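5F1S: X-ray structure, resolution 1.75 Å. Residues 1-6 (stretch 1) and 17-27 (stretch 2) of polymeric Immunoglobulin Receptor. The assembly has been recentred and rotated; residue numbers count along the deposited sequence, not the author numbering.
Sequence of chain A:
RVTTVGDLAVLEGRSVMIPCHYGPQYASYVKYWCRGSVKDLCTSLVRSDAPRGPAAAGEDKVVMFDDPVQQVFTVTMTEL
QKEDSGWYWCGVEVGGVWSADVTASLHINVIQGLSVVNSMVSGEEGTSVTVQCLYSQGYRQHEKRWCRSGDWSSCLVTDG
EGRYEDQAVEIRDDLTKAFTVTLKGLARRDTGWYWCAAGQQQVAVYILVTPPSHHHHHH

Stretch 1 (1-6) RVTTVG
Stretch 2, residues 17-27: MIPCHYGPQYA

Residues 1-4 run antiparallel to residues 20-23, in the register Arg-1/Gly-23 to Thr-4/Cys-20; residues 17-22 belong to a strand that begins earlier in the chain. The backbone is extended (phi/psi -131/133 at Val-2, -139/159 at Thr-3, -87/145 at His-21 and -144/159 at Tyr-22), and in the register Val-2 faces Tyr-22 as a non-hydrogen-bonded pair (CA to CA 4.4 Å), and Thr-3 faces His-21 as a hydrogen-bonded pair (CA to CA 5.3 Å). In the latter, Thr-3 N donates to His-21 O and His-21 N to Thr-3 O, both at 2.9 Å. One further hydrogen bond follows, from Gly-23 N to Arg-1 O at 3.0 Å; the non-hydrogen-bonded pair is drawn closer, and Val-2 CA lies 3.2 Å from His-21 O in a CA-H...O contact. Beyond Gly-23 the chain turns, with Tyr-26 N bonded to Gly-23 O at 3.0 Å.

At the other end Val-5 N lies 4.3 Å from Pro-19 O, and it is the Thr-4 side chain (phi/psi -150/-174, rotamer t) that reaches this carbonyl, OG1 donating to Pro-19 O at 2.8 Å. Pro-19 has no amide hydrogen to return a bond. Val-5, rotamer m, points toward stretch 2 and sets CG1 3.7 Å from Pro-19 CG, an apolar contact on the proline ring.

Side chains alternate across the sheet. Val-2 (t) and Tyr-22 (p) share one face, where Val-2 CG2 packs 4.0 Å from Tyr-22 CB while the phenol end leads away, its hydroxyl hydrogen-bonded elsewhere in the structure. Thr-3 (p) and His-21 (m) occupy the other face, Thr-3 OG1 lying 3.8 Å from His-21 CB. The Arg-1 side chain starts sideways and its end leads away (t, t, t through chi3, chi4 77°). The backbone Arg-1 N lies at the edge of the Tyr-26 ring, 3.9 Å from Tyr-26 CE2, and donates to a water at 2.9 Å, which in turn donates to Gln-25 OE1 at 2.8 Å.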

# COMPACT_ATOMS: atom_id res chain seq x y z
N ARG A 1 -14.31 22.32 -11.17
CA ARG A 1 -13.42 21.77 -10.09
C ARG A 1 -13.41 20.24 -10.13
O ARG A 1 -14.47 19.62 -10.09
CB ARG A 1 -13.91 22.22 -8.73
CG ARG A 1 -12.96 21.90 -7.59
CD ARG A 1 -13.46 22.50 -6.28
NE ARG A 1 -12.58 22.19 -5.14
CZ ARG A 1 -11.42 22.78 -4.89
NH1 ARG A 1 -10.95 23.74 -5.69
NH2 ARG A 1 -10.71 22.41 -3.84
N VAL A 2 -12.23 19.66 -10.24
CA VAL A 2 -12.00 18.22 -10.15
C VAL A 2 -10.85 18.03 -9.19
O VAL A 2 -9.87 18.77 -9.26
CB VAL A 2 -11.66 17.60 -11.51
CG1 VAL A 2 -11.27 16.12 -11.33
CG2 VAL A 2 -12.84 17.81 -12.47
N THR A 3 -10.99 17.11 -8.25
CA THR A 3 -9.97 16.91 -7.22
C THR A 3 -9.78 15.43 -6.98
O THR A 3 -10.68 14.61 -7.18
CB THR A 3 -10.33 17.59 -5.90
OG1 THR A 3 -11.53 17.04 -5.38
CG2 THR A 3 -10.60 19.06 -6.08
N THR A 4 -8.62 15.10 -6.43
CA THR A 4 -8.33 13.72 -6.12
C THR A 4 -7.39 13.69 -4.92
O THR A 4 -7.16 14.70 -4.26
CB THR A 4 -7.76 13.00 -7.35
OG1 THR A 4 -7.67 11.61 -7.10
CG2 THR A 4 -6.35 13.48 -7.73
N VAL A 5 -6.94 12.50 -4.59
CA VAL A 5 -6.13 12.28 -3.40
C VAL A 5 -4.70 12.73 -3.63
O VAL A 5 -4.28 12.96 -4.77
CB VAL A 5 -6.16 10.81 -2.98
CG1 VAL A 5 -7.60 10.37 -2.62
CG2 VAL A 5 -5.62 9.91 -4.12
N GLY A 6 -3.90 12.74 -2.56
CA GLY A 6 -2.51 13.13 -2.68
C GLY A 6 -1.65 12.00 -3.21
O GLY A 6 -2.10 10.88 -3.41
N MET A 17 -7.36 2.33 -5.53
CA MET A 17 -8.71 2.79 -5.81
C MET A 17 -8.68 4.30 -5.61
O MET A 17 -8.47 4.75 -4.48
CB MET A 17 -9.74 2.14 -4.88
CG MET A 17 -11.13 2.63 -5.12
SD MET A 17 -12.30 1.88 -3.86
CE MET A 17 -11.85 2.71 -2.44
N ILE A 18 -8.87 5.06 -6.69
CA ILE A 18 -8.62 6.49 -6.71
C ILE A 18 -9.96 7.19 -6.95
O ILE A 18 -10.53 7.03 -8.03
CB ILE A 18 -7.61 6.87 -7.80
CG1 ILE A 18 -6.28 6.19 -7.45
CG2 ILE A 18 -7.47 8.35 -7.91
CD1 ILE A 18 -5.35 6.13 -8.61
N PRO A 19 -10.42 8.03 -6.02
CA PRO A 19 -11.59 8.89 -6.29
C PRO A 19 -11.21 10.15 -7.04
O PRO A 19 -10.36 10.93 -6.57
CB PRO A 19 -12.11 9.22 -4.89
CG PRO A 19 -10.81 9.32 -4.05
CD PRO A 19 -9.91 8.23 -4.64
N CYS A 20 -11.97 10.44 -8.09
CA CYS A 20 -11.89 11.69 -8.82
C CYS A 20 -13.21 12.40 -8.59
O CYS A 20 -14.21 12.09 -9.27
CB CYS A 20 -11.67 11.44 -10.31
SG CYS A 20 -10.09 10.63 -10.76
N HIS A 21 -13.21 13.34 -7.65
CA HIS A 21 -14.42 14.07 -7.30
C HIS A 21 -14.58 15.27 -8.23
O HIS A 21 -13.60 15.88 -8.67
CB HIS A 21 -14.42 14.54 -5.84
CG HIS A 21 -14.69 13.43 -4.84
ND1 HIS A 21 -15.96 13.10 -4.40
CD2 HIS A 21 -13.85 12.57 -4.24
CE1 HIS A 21 -15.87 12.09 -3.55
NE2 HIS A 21 -14.60 11.77 -3.42
N TYR A 22 -15.82 15.59 -8.56
CA TYR A 22 -16.04 16.67 -9.51
C TYR A 22 -17.27 17.48 -9.14
O TYR A 22 -18.16 17.02 -8.43
CB TYR A 22 -16.18 16.16 -10.93
CG TYR A 22 -17.19 15.08 -11.12
CD1 TYR A 22 -18.51 15.39 -11.41
CD2 TYR A 22 -16.84 13.74 -11.04
CE1 TYR A 22 -19.46 14.38 -11.64
CE2 TYR A 22 -17.80 12.71 -11.25
CZ TYR A 22 -19.11 13.07 -11.57
OH TYR A 22 -20.05 12.11 -11.85
N GLY A 23 -17.31 18.69 -9.65
CA GLY A 23 -18.39 19.58 -9.34
C GLY A 23 -19.67 19.14 -10.02
O GLY A 23 -19.65 18.43 -11.03
N PRO A 24 -20.81 19.56 -9.48
CA PRO A 24 -22.09 19.05 -9.97
C PRO A 24 -22.37 19.38 -11.43
O PRO A 24 -23.23 18.73 -12.04
CB PRO A 24 -23.13 19.71 -9.04
CG PRO A 24 -22.49 20.89 -8.59
CD PRO A 24 -21.02 20.57 -8.43
N GLN A 25 -21.65 20.32 -12.04
CA GLN A 25 -21.82 20.60 -13.46
C GLN A 25 -21.43 19.43 -14.35
O GLN A 25 -21.85 19.37 -15.50
CB GLN A 25 -20.96 21.78 -13.86
CG GLN A 25 -21.29 23.02 -13.12
CD GLN A 25 -20.34 23.29 -11.95
OE1 GLN A 25 -19.72 22.38 -11.38
NE2 GLN A 25 -20.22 24.57 -11.60
N TYR A 26 -20.58 18.53 -13.86
CA TYR A 26 -19.95 17.60 -14.77
C TYR A 26 -20.55 16.21 -14.73
O TYR A 26 -19.99 15.30 -15.35
CB TYR A 26 -18.44 17.59 -14.49
CG TYR A 26 -17.88 19.01 -14.70
CD1 TYR A 26 -17.95 19.61 -15.94
CD2 TYR A 26 -17.34 19.73 -13.66
CE1 TYR A 26 -17.47 20.88 -16.15
CE2 TYR A 26 -16.86 21.04 -13.85
CZ TYR A 26 -16.94 21.60 -15.12
OH TYR A 26 -16.49 22.87 -15.39
N ALA A 27 -21.72 16.05 -14.12
CA ALA A 27 -22.34 14.73 -14.00
C ALA A 27 -22.54 14.06 -15.34
O ALA A 27 -22.31 12.86 -15.47
CB ALA A 27 -23.68 14.87 -13.29
O HOH W 1 -17.13 22.74 -10.52